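Local coordinates for protein N-acetyl-L-2,4-diaminobutyric acid deacetylase (Ruegeria pomeroyi, PDB 6TWL) that probably removes the acetyl group from N-acetyl-L-2,4-diaminobutyrate as a zinc-dependent hydrolase in the breakdown of ectoine and hydroxyectoine, at residues A137-D142 with R229-H234; A172-F177 with T247-M252; M193-V198 with L205-L210; G265-M270 with D320-V325. One frame throughout, in Å; residues are numbered along the deposited sequence.

Contact 1 of 4, residues A137-D142 with R229-H234; sequences ADLAVD and RNVLIH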
# COMPACT_ATOMS: atom_id res chain seq x y z
N ALA A 137 13.82 7.63 -8.42
CA ALA A 137 13.12 6.36 -8.47
C ALA A 137 12.41 6.22 -9.81
O ALA A 137 11.75 7.15 -10.27
CB ALA A 137 12.11 6.24 -7.32
N ASP A 138 12.55 5.04 -10.42
CA ASP A 138 11.85 4.73 -11.66
C ASP A 138 10.58 3.93 -11.43
O ASP A 138 9.70 3.93 -12.30
CB ASP A 138 12.78 3.95 -12.60
CG ASP A 138 14.06 4.72 -12.91
OD1 ASP A 138 13.97 5.81 -13.51
OD2 ASP A 138 15.15 4.24 -12.52
N LEU A 139 10.47 3.27 -10.28
CA LEU A 139 9.32 2.47 -9.92
C LEU A 139 9.09 2.60 -8.42
O LEU A 139 10.03 2.51 -7.64
CB LEU A 139 9.53 1.01 -10.29
CG LEU A 139 8.57 0.00 -9.67
CD1 LEU A 139 7.20 0.05 -10.32
CD2 LEU A 139 9.19 -1.37 -9.77
N ALA A 140 7.84 2.83 -8.03
CA ALA A 140 7.44 2.87 -6.63
C ALA A 140 6.38 1.81 -6.39
O ALA A 140 5.38 1.75 -7.11
CB ALA A 140 6.92 4.25 -6.25
N VAL A 141 6.59 0.98 -5.37
CA VAL A 141 5.60 0.00 -4.93
C VAL A 141 5.21 0.36 -3.51
O VAL A 141 6.05 0.31 -2.61
CB VAL A 141 6.14 -1.43 -4.99
CG1 VAL A 141 5.07 -2.42 -4.58
CG2 VAL A 141 6.66 -1.75 -6.38
N ASP A 142 3.94 0.71 -3.30
CA ASP A 142 3.46 1.13 -1.98
C ASP A 142 2.45 0.11 -1.47
O ASP A 142 1.33 0.03 -1.98
CB ASP A 142 2.84 2.53 -2.01
CG ASP A 142 2.73 3.14 -0.62
OD1 ASP A 142 3.51 2.74 0.27
OD2 ASP A 142 1.88 4.03 -0.41
N ARG A 229 8.27 -9.80 -6.71
CA ARG A 229 9.26 -10.31 -7.64
C ARG A 229 8.86 -10.05 -9.09
O ARG A 229 9.68 -9.61 -9.90
CB ARG A 229 9.48 -11.81 -7.42
CG ARG A 229 10.86 -12.28 -7.87
CD ARG A 229 10.99 -13.78 -7.87
NE ARG A 229 9.88 -14.42 -8.56
CZ ARG A 229 10.01 -15.21 -9.63
NH1 ARG A 229 11.21 -15.46 -10.13
NH2 ARG A 229 8.94 -15.74 -10.19
N ASN A 230 7.60 -10.34 -9.42
CA ASN A 230 7.08 -10.06 -10.76
C ASN A 230 7.37 -8.62 -11.17
O ASN A 230 7.92 -8.37 -12.25
CB ASN A 230 5.58 -10.32 -10.80
CG ASN A 230 5.23 -11.78 -11.01
OD1 ASN A 230 6.11 -12.62 -11.20
ND2 ASN A 230 3.94 -12.09 -11.01
N VAL A 231 7.01 -7.67 -10.31
CA VAL A 231 7.15 -6.26 -10.65
C VAL A 231 8.62 -5.88 -10.80
O VAL A 231 8.98 -5.08 -11.68
CB VAL A 231 6.43 -5.40 -9.58
CG1 VAL A 231 7.02 -4.02 -9.50
CG2 VAL A 231 4.95 -5.32 -9.90
N LEU A 232 9.49 -6.48 -9.99
CA LEU A 232 10.92 -6.18 -10.10
C LEU A 232 11.55 -6.85 -11.31
O LEU A 232 12.45 -6.27 -11.94
CB LEU A 232 11.64 -6.59 -8.82
CG LEU A 232 11.20 -5.76 -7.60
CD1 LEU A 232 11.84 -6.25 -6.31
CD2 LEU A 232 11.49 -4.29 -7.84
N ILE A 233 11.09 -8.05 -11.67
CA ILE A 233 11.57 -8.69 -12.90
C ILE A 233 11.09 -7.91 -14.11
O ILE A 233 11.87 -7.58 -15.01
CB ILE A 233 11.11 -10.15 -12.96
CG1 ILE A 233 11.93 -11.02 -12.01
CG2 ILE A 233 11.21 -10.69 -14.38
CD1 ILE A 233 11.31 -12.38 -11.76
N HIS A 234 9.79 -7.62 -14.16
CA HIS A 234 9.23 -6.80 -15.24
C HIS A 234 9.97 -5.48 -15.38
O HIS A 234 10.22 -5.01 -16.49
CB HIS A 234 7.74 -6.56 -14.98
CG HIS A 234 7.07 -5.74 -16.03
ND1 HIS A 234 6.85 -4.38 -15.89
CD2 HIS A 234 6.55 -6.07 -17.24
CE1 HIS A 234 6.24 -3.92 -16.97
NE2 HIS A 234 6.04 -4.93 -17.80
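No flat group lies between L139 and V141 on one side and V231 and L232 on the other; the closest approaches are between methyl groups. The guanidinium of R229 sits elsewhere on the helix, where I233 CD1 rests 3.4 Å above one of its faces, near its outer part. At the interface itself V231 is the central piece. With CG1 anti to the backbone N (chi1 154°), that methyl is presented to the strand and meets two residues spaced two apart along it. L139 CD2 comes within 3.4 Å of V231 CG1, tighter than usual for two carbons, with the leucine lying slantwise across the valine. V141 approaches differently: it and V231 reach out tip to tip, CG2 of V141 standing 3.9 Å from CG1 of V231. L232 starts off to one side, but its far end swings back and brings CD2 to 4.2 Å from L139 CD2. All four residues are buried. L139 and V141 also touch A51 and L53 of the neighbouring strand 50-54, while V231 leans on F177 of helix 167-177. Strand 139-142 and helix 229-234 run almost exactly antiparallel, at 175°, with their axes 10.5 Å apart. This is the face-on packing of a helix over an inner strand of the central mixed sheet, as expected of the alpha/beta catalytic domain of the succinylglutamate desuccinylase/aspartoacylase family.

Contact 2 of 4, residues A172-F177 with T247-M252; sequences AAMKAF and TVNLTM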
# COMPACT_ATOMS: atom_id res chain seq x y z
N ALA A 172 0.79 -1.50 -16.62
CA ALA A 172 1.67 -2.63 -16.91
C ALA A 172 2.34 -3.16 -15.65
O ALA A 172 2.49 -4.38 -15.50
CB ALA A 172 2.72 -2.22 -17.94
N ALA A 173 2.76 -2.27 -14.75
CA ALA A 173 3.36 -2.73 -13.50
C ALA A 173 2.35 -3.48 -12.65
O ALA A 173 2.67 -4.52 -12.05
CB ALA A 173 3.95 -1.55 -12.72
N MET A 174 1.11 -2.97 -12.57
CA MET A 174 0.07 -3.70 -11.85
C MET A 174 -0.16 -5.07 -12.47
O MET A 174 -0.29 -6.07 -11.76
CB MET A 174 -1.24 -2.91 -11.83
CG MET A 174 -2.44 -3.78 -11.47
SD MET A 174 -4.05 -3.05 -11.75
CE MET A 174 -4.13 -3.13 -13.53
N LYS A 175 -0.24 -5.13 -13.80
CA LYS A 175 -0.50 -6.41 -14.44
C LYS A 175 0.66 -7.37 -14.23
O LYS A 175 0.47 -8.59 -14.14
CB LYS A 175 -0.83 -6.24 -15.92
CG LYS A 175 -2.28 -5.77 -16.18
CD LYS A 175 -3.28 -6.22 -15.08
CE LYS A 175 -3.39 -7.74 -14.80
NZ LYS A 175 -4.42 -7.96 -13.77
N ALA A 176 1.88 -6.84 -14.14
CA ALA A 176 3.01 -7.68 -13.73
C ALA A 176 2.81 -8.21 -12.32
O ALA A 176 3.03 -9.40 -12.07
CB ALA A 176 4.31 -6.89 -13.84
N PHE A 177 2.37 -7.36 -11.39
CA PHE A 177 2.12 -7.80 -10.02
C PHE A 177 1.23 -9.04 -10.01
O PHE A 177 1.54 -10.04 -9.36
CB PHE A 177 1.49 -6.68 -9.19
CG PHE A 177 1.58 -6.89 -7.70
CD1 PHE A 177 0.66 -7.68 -7.03
CD2 PHE A 177 2.59 -6.28 -6.96
CE1 PHE A 177 0.75 -7.87 -5.66
CE2 PHE A 177 2.68 -6.47 -5.59
CZ PHE A 177 1.76 -7.26 -4.94
N THR A 247 -6.50 -13.36 -12.94
CA THR A 247 -6.79 -12.14 -12.21
C THR A 247 -8.13 -11.61 -12.68
O THR A 247 -8.57 -11.86 -13.80
CB THR A 247 -5.70 -11.10 -12.43
OG1 THR A 247 -5.93 -9.97 -11.57
CG2 THR A 247 -5.70 -10.67 -13.87
N VAL A 248 -8.79 -10.86 -11.79
CA VAL A 248 -10.10 -10.27 -12.08
C VAL A 248 -9.95 -8.76 -12.04
O VAL A 248 -9.50 -8.20 -11.03
CB VAL A 248 -11.16 -10.75 -11.08
CG1 VAL A 248 -12.47 -10.00 -11.31
CG2 VAL A 248 -11.37 -12.25 -11.20
N ASN A 249 -10.31 -8.11 -13.14
CA ASN A 249 -10.12 -6.67 -13.27
C ASN A 249 -11.37 -5.94 -12.79
O ASN A 249 -12.48 -6.24 -13.22
CB ASN A 249 -9.79 -6.30 -14.72
CG ASN A 249 -8.34 -6.55 -15.06
OD1 ASN A 249 -7.48 -5.69 -14.84
ND2 ASN A 249 -8.05 -7.74 -15.57
N LEU A 250 -11.17 -4.97 -11.90
CA LEU A 250 -12.26 -4.29 -11.22
C LEU A 250 -12.05 -2.78 -11.27
O LEU A 250 -10.92 -2.29 -11.36
CB LEU A 250 -12.37 -4.73 -9.76
CG LEU A 250 -12.46 -6.23 -9.51
CD1 LEU A 250 -12.03 -6.55 -8.09
CD2 LEU A 250 -13.87 -6.73 -9.78
N THR A 251 -13.17 -2.06 -11.22
CA THR A 251 -13.17 -0.61 -11.13
C THR A 251 -14.15 -0.19 -10.04
O THR A 251 -15.12 -0.88 -9.76
CB THR A 251 -13.58 0.06 -12.46
OG1 THR A 251 -14.97 -0.17 -12.71
CG2 THR A 251 -12.76 -0.49 -13.62
N MET A 252 -13.86 0.96 -9.42
CA MET A 252 -14.75 1.59 -8.45
C MET A 252 -15.13 2.95 -9.03
O MET A 252 -14.55 3.98 -8.65
CB MET A 252 -14.10 1.73 -7.08
CG MET A 252 -13.99 0.43 -6.30
SD MET A 252 -12.59 0.48 -5.18
CE MET A 252 -12.71 2.16 -4.58
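K175 and T247 lie slantwise across each other, and this pair makes most of the contact between the end of helix 167-177 and the start of strand 248-251. The lysine does not set out toward the strand. Its CG is anti to the carbonyl carbon, and bends at chi2 (-28°) and chi3 (-57°) turn the rest of the chain round until the amino end reaches the threonine. CE then stands 3.8 Å from T247 CG2. NZ is modelled only 3.0 Å from that same methyl, which is very close for nitrogen against carbon; with chi2 well off a staggered value, the exact placing of the lysine tip is doubtful. On the threonine side chi1 of -173° puts OG1 anti to the backbone N and turns CG2 to the lysine. That hydroxyl is already engaged, hydrogen-bonded to S182 OG and the carbonyl of A179. N249 borders the lysine tip with its amide group: OD1 is 4.0 Å from K175 NZ and ND2 is 4.1 Å from it, so the amide turns neither end distinctly to the amine. M174, buried one residue before the lysine, points toward the strand but only its CE comes near, 4.4 Å from N249 OD1; it also packs on A156, A158 and S182. The helix thus meets the outermost strand, 248-251, at one margin of the sheet. Strands 155-158 and 181-184 run parallel side by side with helix 167-177 connecting them, a beta-alpha-beta crossover to which strand 248-251 is added by backbone hydrogen bonds to 181-184.

Contact 3 of 4, residues M193-V198 with L205-L210; sequences MYDTAV and LVTTEL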
# COMPACT_ATOMS: atom_id res chain seq x y z
N MET A 193 -0.58 13.32 0.70
CA MET A 193 -0.26 11.91 0.84
C MET A 193 0.98 11.56 0.02
O MET A 193 1.35 12.25 -0.93
CB MET A 193 -1.45 11.04 0.42
CG MET A 193 -2.58 11.03 1.43
SD MET A 193 -4.01 10.08 0.90
CE MET A 193 -3.22 8.61 0.25
N TYR A 194 1.61 10.45 0.41
CA TYR A 194 2.79 9.98 -0.32
C TYR A 194 2.40 9.47 -1.70
O TYR A 194 3.05 9.80 -2.70
CB TYR A 194 3.49 8.88 0.49
CG TYR A 194 4.56 8.15 -0.28
CD1 TYR A 194 5.77 8.76 -0.57
CD2 TYR A 194 4.36 6.85 -0.72
CE1 TYR A 194 6.76 8.10 -1.27
CE2 TYR A 194 5.34 6.18 -1.43
CZ TYR A 194 6.54 6.81 -1.70
OH TYR A 194 7.51 6.13 -2.40
N ASP A 195 1.34 8.66 -1.78
CA ASP A 195 0.87 8.15 -3.06
C ASP A 195 0.52 9.28 -4.03
O ASP A 195 0.72 9.14 -5.24
CB ASP A 195 -0.34 7.24 -2.85
CG ASP A 195 0.06 5.88 -2.32
OD1 ASP A 195 1.27 5.57 -2.41
OD2 ASP A 195 -0.81 5.14 -1.83
N THR A 196 -0.00 10.39 -3.51
CA THR A 196 -0.28 11.53 -4.38
C THR A 196 1.01 12.14 -4.91
O THR A 196 1.06 12.59 -6.06
CB THR A 196 -1.09 12.58 -3.62
OG1 THR A 196 -2.22 11.95 -2.99
CG2 THR A 196 -1.59 13.66 -4.57
N ALA A 197 2.06 12.18 -4.09
CA ALA A 197 3.34 12.73 -4.53
C ALA A 197 3.90 11.94 -5.71
O ALA A 197 4.40 12.53 -6.68
CB ALA A 197 4.34 12.75 -3.38
N VAL A 198 3.81 10.61 -5.65
CA VAL A 198 4.29 9.78 -6.75
C VAL A 198 3.44 10.00 -8.00
O VAL A 198 3.97 10.23 -9.09
CB VAL A 198 4.31 8.30 -6.33
CG1 VAL A 198 5.04 7.47 -7.37
CG2 VAL A 198 4.95 8.14 -4.96
N LEU A 205 3.72 3.91 -10.33
CA LEU A 205 3.31 3.55 -8.97
C LEU A 205 2.34 2.38 -9.04
O LEU A 205 1.37 2.42 -9.80
CB LEU A 205 2.66 4.74 -8.27
CG LEU A 205 1.93 4.46 -6.95
CD1 LEU A 205 2.94 4.20 -5.85
CD2 LEU A 205 1.00 5.60 -6.58
N VAL A 206 2.62 1.33 -8.27
CA VAL A 206 1.63 0.30 -7.98
C VAL A 206 1.42 0.26 -6.48
O VAL A 206 2.39 0.22 -5.71
CB VAL A 206 2.03 -1.09 -8.54
CG1 VAL A 206 3.42 -1.52 -8.07
CG2 VAL A 206 0.97 -2.13 -8.16
N THR A 207 0.16 0.31 -6.07
CA THR A 207 -0.24 0.20 -4.68
C THR A 207 -1.01 -1.10 -4.50
O THR A 207 -1.42 -1.74 -5.47
CB THR A 207 -1.10 1.39 -4.25
OG1 THR A 207 -2.29 1.41 -5.06
CG2 THR A 207 -0.34 2.68 -4.45
N THR A 208 -1.20 -1.50 -3.25
CA THR A 208 -1.83 -2.78 -2.95
C THR A 208 -2.85 -2.61 -1.82
O THR A 208 -2.87 -1.60 -1.12
CB THR A 208 -0.81 -3.85 -2.53
OG1 THR A 208 -0.34 -3.56 -1.21
CG2 THR A 208 0.37 -3.90 -3.49
N GLU A 209 -3.70 -3.62 -1.69
CA GLU A 209 -4.47 -3.88 -0.48
C GLU A 209 -4.53 -5.40 -0.38
O GLU A 209 -5.35 -6.04 -1.05
CB GLU A 209 -5.87 -3.27 -0.52
CG GLU A 209 -5.91 -1.74 -0.46
CD GLU A 209 -5.81 -1.20 0.94
OE1 GLU A 209 -5.67 -2.00 1.89
OE2 GLU A 209 -5.88 0.04 1.10
N LEU A 210 -3.64 -5.98 0.42
CA LEU A 210 -3.39 -7.41 0.41
C LEU A 210 -4.02 -8.12 1.60
O LEU A 210 -3.53 -9.16 2.05
CB LEU A 210 -1.89 -7.69 0.36
CG LEU A 210 -1.21 -7.18 -0.91
CD1 LEU A 210 0.25 -7.55 -0.90
CD2 LEU A 210 -1.90 -7.74 -2.15
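D195 and T207 meet by carboxylate and methyl, and the aspartate can be followed outward from its backbone. Its CB points toward the strand, and with CG anti to the carbonyl carbon (chi1 -76°) the flat end is carried over T207, the two side chains crossing on a slant. CG stands 3.9 Å from T207 CG2. OD1 is 3.9 Å from the same methyl, which lies against a face of the carboxylate, and 4.1 Å from L205 CD1; it is also close to the carboxylate of D142. OD2 lies 3.6 Å from T207 CG2, but its real partner is H144 NE2, to which it is hydrogen-bonded. T207 offers its methyl here because its OG1 stands between the backbone N and the carbonyl carbon. Earlier on the strand, L205 crosses both D195 and V198 at about a right angle: its CD2 is 3.8 Å from D195 O, and its CB is 3.7 Å from V198 CG1. An alanine at D195 has no carboxylate, which would probably leave H144 NE2 without its acceptor and the imidazole freer to turn. Helix 194-198 runs against strand 205-209 at 155°, the tightly connected helix-then-strand unit of this alpha/beta domain. H144 and E209 are both zinc ligands of this protein, although the present model carries no metal, so D195 stands in the second shell of the zinc site.

Contact 4 of 4, residues G265-M270 with D320-V325; sequences GLFEMM and DCVAVV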
# COMPACT_ATOMS: atom_id res chain seq x y z
N GLY A 265 -23.81 -1.28 16.30
CA GLY A 265 -24.37 -2.55 16.72
C GLY A 265 -23.43 -3.70 16.43
O GLY A 265 -22.28 -3.50 16.01
N LEU A 266 -23.93 -4.90 16.68
CA LEU A 266 -23.21 -6.13 16.36
C LEU A 266 -23.35 -6.40 14.87
O LEU A 266 -24.45 -6.36 14.32
CB LEU A 266 -23.75 -7.29 17.20
CG LEU A 266 -23.26 -8.72 16.95
CD1 LEU A 266 -21.89 -8.93 17.56
CD2 LEU A 266 -24.26 -9.70 17.56
N PHE A 267 -22.22 -6.66 14.21
CA PHE A 267 -22.14 -6.64 12.75
C PHE A 267 -22.16 -8.06 12.21
O PHE A 267 -21.29 -8.87 12.54
CB PHE A 267 -20.87 -5.91 12.32
CG PHE A 267 -20.70 -5.79 10.84
CD1 PHE A 267 -21.48 -4.90 10.11
CD2 PHE A 267 -19.76 -6.55 10.17
CE1 PHE A 267 -21.32 -4.78 8.74
CE2 PHE A 267 -19.60 -6.44 8.80
CZ PHE A 267 -20.38 -5.55 8.09
N GLU A 268 -23.15 -8.36 11.36
CA GLU A 268 -23.29 -9.67 10.73
C GLU A 268 -23.23 -9.50 9.22
O GLU A 268 -24.19 -9.04 8.59
CB GLU A 268 -24.59 -10.36 11.13
CG GLU A 268 -24.85 -11.63 10.32
CD GLU A 268 -26.18 -12.27 10.65
OE1 GLU A 268 -27.03 -11.61 11.29
OE2 GLU A 268 -26.38 -13.44 10.26
N MET A 269 -22.10 -9.87 8.63
CA MET A 269 -21.97 -9.82 7.18
C MET A 269 -22.66 -11.02 6.55
O MET A 269 -22.51 -12.15 7.02
CB MET A 269 -20.50 -9.78 6.78
CG MET A 269 -20.32 -9.89 5.28
SD MET A 269 -19.12 -8.68 4.73
CE MET A 269 -20.16 -7.28 4.31
N MET A 270 -23.40 -10.78 5.47
CA MET A 270 -24.16 -11.84 4.83
C MET A 270 -23.48 -12.42 3.59
O MET A 270 -23.91 -13.48 3.12
CB MET A 270 -25.57 -11.34 4.47
CG MET A 270 -26.35 -10.71 5.64
SD MET A 270 -26.54 -11.81 7.06
CE MET A 270 -27.47 -13.15 6.32
N ASP A 320 -18.76 3.95 9.70
CA ASP A 320 -17.90 2.91 9.17
C ASP A 320 -18.43 2.42 7.83
O ASP A 320 -19.64 2.41 7.59
CB ASP A 320 -17.80 1.74 10.15
CG ASP A 320 -17.17 2.12 11.48
OD1 ASP A 320 -16.52 3.18 11.55
OD2 ASP A 320 -17.34 1.35 12.46
N CYS A 321 -17.52 2.01 6.96
CA CYS A 321 -17.90 1.46 5.66
C CYS A 321 -18.31 0.00 5.84
O CYS A 321 -17.53 -0.82 6.34
CB CYS A 321 -16.76 1.58 4.66
SG CYS A 321 -17.01 0.68 3.11
N VAL A 322 -19.55 -0.32 5.43
CA VAL A 322 -20.06 -1.67 5.59
C VAL A 322 -19.37 -2.61 4.61
O VAL A 322 -18.87 -3.68 4.99
CB VAL A 322 -21.58 -1.69 5.41
CG1 VAL A 322 -22.10 -3.12 5.28
CG2 VAL A 322 -22.26 -0.97 6.57
N ALA A 323 -19.32 -2.23 3.33
CA ALA A 323 -18.71 -3.05 2.29
C ALA A 323 -18.45 -2.18 1.07
O ALA A 323 -19.05 -1.11 0.91
CB ALA A 323 -19.60 -4.24 1.92
N VAL A 324 -17.54 -2.64 0.22
CA VAL A 324 -17.25 -2.01 -1.06
C VAL A 324 -17.45 -3.04 -2.16
O VAL A 324 -17.07 -4.21 -2.01
CB VAL A 324 -15.82 -1.43 -1.11
CG1 VAL A 324 -15.57 -0.74 -2.44
CG2 VAL A 324 -15.60 -0.45 0.03
N VAL A 325 -18.03 -2.60 -3.27
CA VAL A 325 -18.32 -3.45 -4.42
C VAL A 325 -17.51 -2.96 -5.62
O VAL A 325 -17.56 -1.78 -5.96
CB VAL A 325 -19.82 -3.45 -4.76
CG1 VAL A 325 -20.15 -4.62 -5.66
CG2 VAL A 325 -20.66 -3.49 -3.48
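Two beta-sheets lie face to face in the C-terminal part of the chain, and F267 and M269 of one meet V322 and A323 of the other, just where strand 321-325 carries a classic beta bulge. V322 and A323 together face V259 on strand 258-260, and V322 has helix-like backbone angles there. F267 comes edge first. Its CE1 is 3.9 Å from V322 CG1, and that methyl lies in the plane of the ring, at its rim rather than over a face. The neighbouring CZ is equally close, 3.9 Å, to V322 O. One face of the ring has M269 N 4.2 Å above it, off-centre, and H311 meets the phenylalanine edge to face. M269 takes a more roundabout path: its CG leaves anti to the backbone N (chi1 174°), then the chain bends at chi2 and chi3 to bring the terminal methyl over the bulge. There CE finds both residues of the bulge, 3.9 Å from V322 O and 3.9 Å from A323 CB, which points toward the methionine's strand. A284 and I316 also pack against F267 and V322. The strands run in nearly the same direction, at 21°, with axes 9.5 Å apart. That spacing, bridged by side chains of 265-269 reaching side chains and backbone of 321-325, is consistent with two sheets packed as in a beta-sandwich, away from the zinc site.

Contacts 1, 2 and 3 belong to one alpha/beta body and lie with centres 12 to 14 Å apart, all on the central mixed sheet. Helices 218-234 and 167-177 touch each other on one face; helix 194-201 covers the other. Contacts 1 and 3 share neighbouring strands 139-142 and 204-209, so this part of the sheet is covered on both faces; contact 3 holds the zinc ligand E209 and contact 1 lies farther from the site. Along the chain contacts 1 and 2 interlock, and contact 3 is nested within both. Contact 4 follows in series, 34 Å from contact 1 between centres, in the C-terminal beta region. M252 of contact 2 packs against V324 and V325, joining the two regions.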